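Local coordinates for protein ATP-dependent RNA helicase HrpB (Escherichia coli, PDB 6EUD) that hydrolyses ATP to ADP and phosphate as a DExH-box helicase of the DEAH/RHA type, and binds single-stranded RNA, at residues V298-P303 and L307-T312; D359-L364 and N419-A424. All blocks are in the same frame, centred on the assembly; numbering follows the deposited sequence.

Interaction 1: V298-P303 and L307-T312; sequences VARFDP and LTRLIT
The guanidinium of R300 lies with one face against the CD1 methyl of I311. The methyl sits 3.4 Å above the plane, over the centre of the group. R300 leaves the strand with CG anti to the backbone N (chi1 169°). A bend at chi3 (-62°) then turns the flat end to meet I311. R309 comes up alongside on the same face of the sheet, its chain extended. Its guanidinium stands nearly perpendicular to that of R300, and CD of R300 lies over one face of it, 4.0 Å from R309 NH2. V298 is on this face too, with CG2 3.7 Å from CG1 of I311. Replacing R300 with an alanine would probably leave the I311 methyl without its flat cover and R309 freer to turn.

On the opposite face, CG2 of T308 touches CB of A299 at 3.8 Å. The hydroxyl OG1 of T308 meets the edge of the F301 ring, close to its plane.

The backbones pair as antiparallel strands. V298 with I311 and R300 with R309 are hydrogen-bonded pairs. The R300 N to R309 O bond is the shortest across the contact, 2.6 Å. Near the turn, D302 N donates to L307 O at 2.8 Å. D302 OD1 makes a salt bridge to R304, and OD2 a hydrogen bond to Q542. L307 and R309 pack on strand 534-542. This is a beta hairpin of strands 287-302 and 307-314 in the C-terminal helicase domain, consistent with the hairpin found in this domain of DEAH/RHA helicases.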
# COMPACT_ATOMS: atom_id res chain seq x y z
N VAL A 298 2.48 -6.39 12.60
CA VAL A 298 2.70 -6.49 11.15
C VAL A 298 3.41 -5.28 10.54
O VAL A 298 3.30 -4.15 11.03
CB VAL A 298 1.36 -6.70 10.36
CG1 VAL A 298 0.78 -8.07 10.65
CG2 VAL A 298 0.35 -5.61 10.70
N ALA A 299 4.13 -5.54 9.45
CA ALA A 299 4.79 -4.52 8.64
C ALA A 299 3.76 -3.74 7.84
O ALA A 299 2.92 -4.33 7.17
CB ALA A 299 5.80 -5.16 7.71
N ARG A 300 3.82 -2.42 7.91
CA ARG A 300 2.89 -1.60 7.16
C ARG A 300 3.62 -0.53 6.32
O ARG A 300 4.38 0.29 6.86
CB ARG A 300 1.87 -0.94 8.09
CG ARG A 300 1.05 0.13 7.42
CD ARG A 300 -0.32 0.24 8.06
NE ARG A 300 -1.08 -1.00 7.91
CZ ARG A 300 -2.30 -1.18 8.40
NH1 ARG A 300 -2.90 -0.21 9.08
NH2 ARG A 300 -2.93 -2.34 8.21
N PHE A 301 3.37 -0.56 5.02
CA PHE A 301 3.92 0.44 4.12
C PHE A 301 3.08 1.70 4.19
O PHE A 301 1.85 1.63 4.10
CB PHE A 301 3.98 -0.09 2.69
CG PHE A 301 4.40 0.94 1.69
CD1 PHE A 301 5.71 1.41 1.66
CD2 PHE A 301 3.50 1.44 0.77
CE1 PHE A 301 6.11 2.36 0.73
CE2 PHE A 301 3.90 2.40 -0.16
CZ PHE A 301 5.21 2.85 -0.18
N ASP A 302 3.75 2.84 4.35
CA ASP A 302 3.13 4.16 4.33
C ASP A 302 3.49 4.91 3.05
O ASP A 302 4.59 5.43 2.92
CB ASP A 302 3.59 4.96 5.56
CG ASP A 302 2.88 6.31 5.70
OD1 ASP A 302 2.12 6.72 4.79
OD2 ASP A 302 3.10 6.98 6.74
N PRO A 303 2.55 4.98 2.10
CA PRO A 303 2.82 5.62 0.80
C PRO A 303 3.20 7.09 0.91
O PRO A 303 3.85 7.59 0.00
CB PRO A 303 1.49 5.48 0.05
CG PRO A 303 0.48 5.29 1.10
CD PRO A 303 1.17 4.49 2.18
N LEU A 307 7.92 4.79 3.93
CA LEU A 307 8.53 3.96 4.97
C LEU A 307 7.65 2.77 5.32
O LEU A 307 6.42 2.82 5.21
CB LEU A 307 8.84 4.78 6.22
CG LEU A 307 9.88 5.89 6.02
CD1 LEU A 307 10.18 6.57 7.36
CD2 LEU A 307 11.18 5.36 5.36
N THR A 308 8.30 1.69 5.71
CA THR A 308 7.60 0.55 6.25
C THR A 308 7.80 0.53 7.76
O THR A 308 8.93 0.62 8.26
CB THR A 308 8.09 -0.77 5.62
OG1 THR A 308 7.93 -0.69 4.20
CG2 THR A 308 7.27 -1.97 6.17
N ARG A 309 6.70 0.43 8.50
CA ARG A 309 6.75 0.36 9.96
C ARG A 309 6.17 -0.95 10.47
O ARG A 309 5.44 -1.64 9.75
CB ARG A 309 6.00 1.55 10.57
CG ARG A 309 4.71 1.85 9.86
CD ARG A 309 3.97 2.97 10.53
NE ARG A 309 2.81 3.40 9.77
CZ ARG A 309 1.59 3.49 10.28
NH1 ARG A 309 1.38 3.19 11.55
NH2 ARG A 309 0.57 3.89 9.52
N LEU A 310 6.54 -1.32 11.69
CA LEU A 310 5.87 -2.38 12.44
C LEU A 310 4.74 -1.77 13.24
O LEU A 310 4.99 -0.99 14.15
CB LEU A 310 6.83 -3.10 13.37
CG LEU A 310 7.77 -4.08 12.69
CD1 LEU A 310 8.56 -4.88 13.72
CD2 LEU A 310 7.00 -5.01 11.76
N ILE A 311 3.50 -2.11 12.89
CA ILE A 311 2.36 -1.75 13.73
C ILE A 311 1.80 -2.97 14.48
O ILE A 311 2.07 -4.13 14.14
CB ILE A 311 1.24 -1.09 12.92
CG1 ILE A 311 0.48 -2.13 12.09
CG2 ILE A 311 1.79 0.01 12.04
CD1 ILE A 311 -0.82 -1.60 11.50
N THR A 312 1.05 -2.69 15.53
CA THR A 312 0.35 -3.72 16.25
C THR A 312 -1.12 -3.53 15.94
O THR A 312 -1.61 -2.40 15.90
CB THR A 312 0.61 -3.64 17.77
OG1 THR A 312 2.01 -3.88 18.01
CG2 THR A 312 -0.20 -4.69 18.51

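Interaction 2: D359-L364 and N419-A424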
# COMPACT_ATOMS: atom_id res chain seq x y z
N ASP A 359 5.53 -2.20 0.61
CA ASP A 359 6.29 -1.57 -0.47
C ASP A 359 6.26 -2.44 -1.72
O ASP A 359 6.60 -3.62 -1.66
CB ASP A 359 7.73 -1.34 0.01
CG ASP A 359 8.50 -0.31 -0.82
OD1 ASP A 359 8.32 -0.20 -2.06
OD2 ASP A 359 9.30 0.41 -0.19
N LEU A 360 5.86 -1.89 -2.85
CA LEU A 360 5.74 -2.71 -4.04
C LEU A 360 6.77 -2.34 -5.11
O LEU A 360 6.66 -2.80 -6.25
CB LEU A 360 4.33 -2.58 -4.63
CG LEU A 360 3.15 -2.97 -3.73
CD1 LEU A 360 1.85 -2.82 -4.50
CD2 LEU A 360 3.30 -4.39 -3.19
N SER A 361 7.76 -1.52 -4.75
CA SER A 361 8.79 -1.15 -5.71
C SER A 361 9.56 -2.39 -6.22
O SER A 361 9.84 -2.49 -7.41
CB SER A 361 9.74 -0.13 -5.11
OG SER A 361 10.34 -0.57 -3.91
N GLY A 362 9.87 -3.34 -5.33
CA GLY A 362 10.50 -4.58 -5.75
C GLY A 362 9.60 -5.41 -6.66
O GLY A 362 10.04 -5.91 -7.71
N LEU A 363 8.33 -5.56 -6.27
CA LEU A 363 7.36 -6.32 -7.04
C LEU A 363 7.16 -5.72 -8.42
O LEU A 363 7.08 -6.44 -9.42
CB LEU A 363 6.04 -6.38 -6.28
CG LEU A 363 4.85 -6.96 -7.05
CD1 LEU A 363 5.16 -8.38 -7.49
CD2 LEU A 363 3.65 -6.95 -6.14
N LEU A 364 7.07 -4.40 -8.46
CA LEU A 364 6.86 -3.71 -9.73
C LEU A 364 8.07 -3.92 -10.63
O LEU A 364 7.94 -4.13 -11.84
CB LEU A 364 6.60 -2.22 -9.47
CG LEU A 364 6.19 -1.31 -10.63
CD1 LEU A 364 4.95 -1.87 -11.30
CD2 LEU A 364 5.94 0.12 -10.14
N ASN A 419 17.98 -7.04 -6.50
CA ASN A 419 18.12 -6.42 -5.20
C ASN A 419 16.91 -5.57 -4.82
O ASN A 419 16.03 -5.34 -5.66
CB ASN A 419 19.37 -5.52 -5.24
CG ASN A 419 20.19 -5.68 -4.04
OD1 ASN A 419 20.14 -6.72 -3.41
ND2 ASN A 419 20.94 -4.65 -3.68
N ASP A 420 16.87 -5.06 -3.58
CA ASP A 420 15.94 -3.98 -3.31
C ASP A 420 16.24 -2.85 -4.29
O ASP A 420 17.40 -2.46 -4.43
CB ASP A 420 16.06 -3.45 -1.88
CG ASP A 420 15.35 -2.10 -1.73
OD1 ASP A 420 14.12 -2.07 -1.48
OD2 ASP A 420 16.01 -1.06 -1.89
N PRO A 421 15.19 -2.33 -4.97
CA PRO A 421 15.35 -1.35 -6.06
C PRO A 421 16.18 -0.11 -5.71
O PRO A 421 17.01 0.28 -6.53
CB PRO A 421 13.92 -0.94 -6.38
CG PRO A 421 13.14 -2.19 -6.07
CD PRO A 421 13.80 -2.78 -4.85
N ARG A 422 15.98 0.48 -4.54
CA ARG A 422 16.81 1.61 -4.12
C ARG A 422 18.29 1.19 -4.06
O ARG A 422 19.16 1.89 -4.55
CB ARG A 422 16.32 2.16 -2.76
CG ARG A 422 14.89 2.73 -2.80
CD ARG A 422 14.32 3.12 -1.40
NE ARG A 422 14.33 4.56 -1.23
CZ ARG A 422 13.26 5.33 -1.08
NH1 ARG A 422 12.05 4.81 -1.00
NH2 ARG A 422 13.43 6.63 -0.96
N LEU A 423 18.57 0.02 -3.49
CA LEU A 423 19.94 -0.45 -3.40
C LEU A 423 20.51 -0.83 -4.79
O LEU A 423 21.68 -0.57 -5.09
CB LEU A 423 20.03 -1.63 -2.44
CG LEU A 423 19.65 -1.37 -0.96
CD1 LEU A 423 19.99 -2.57 -0.06
CD2 LEU A 423 20.27 -0.07 -0.41
N ALA A 424 19.68 -1.44 -5.62
CA ALA A 424 20.07 -1.80 -6.98
C ALA A 424 20.40 -0.54 -7.79
O ALA A 424 21.37 -0.54 -8.54
CB ALA A 424 18.96 -2.58 -7.68
O HOH W 1 11.76 1.36 -0.72
O HOH W 2 12.92 0.12 -2.78
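OD1 of D359 is gripped twice by S361, the residue that meets P421 across the contact. S361 OG donates to D359 OD1 at 2.8 Å, from above the carboxylate plane. S361 N donates to the same oxygen from the anti side at 3.0 Å, which makes an Asx turn at the start of helix 361-370. The S361 hydroxyl is placed between its own N and carbonyl carbon by chi1 of 56°, and from there it also faces the other segment.

Direct contact is made by one ring. P421 CG sits 3.5 Å from G362 N and 3.6 Å from S361 O. P421 opens helix 421-429. Just before it, D420 is the N-cap, and its OD2 accepts from L423 N on the anti side at 3.2 Å.

Two waters join the segments. One donates to S361 OG and, at 2.8 Å, to D420 OD1. The other donates to D359 OD2 at 2.7 Å and lies in the plane of the R422 guanidinium, at its edge, where its bond with NH1 is weak.

No hydrogen bond passes directly between the segments. Two helix starts with acidic side chains meet here, each carboxylate with its own water. R422, whose NH2 holds a salt bridge to D501, probably offsets D359 only at a distance, through water. The helix N-termini beside D359 and D420 would probably stabilise their negative charge.

Overall arrangement
The two interactions follow one another along the chain, with centres about 16 Å apart. They share no strand or helix. Interaction 1 is partly buried: T308 and L310 of the hairpin are exposed, and a ladder of backbone bonds holds its two neighbouring strands. Interaction 2 is smaller and buried, as S361 and P421 are. It joins helices 361-370 and 421-429, distant in sequence, whose starts meet by proline packing and bridging waters. The two interactions touch where CB of F301 packs 3.3 Å from N of D359. Helix 386-398 lies beside both: F301 and P303 of interaction 1 pack on it, and so do S361 and R422 of interaction 2.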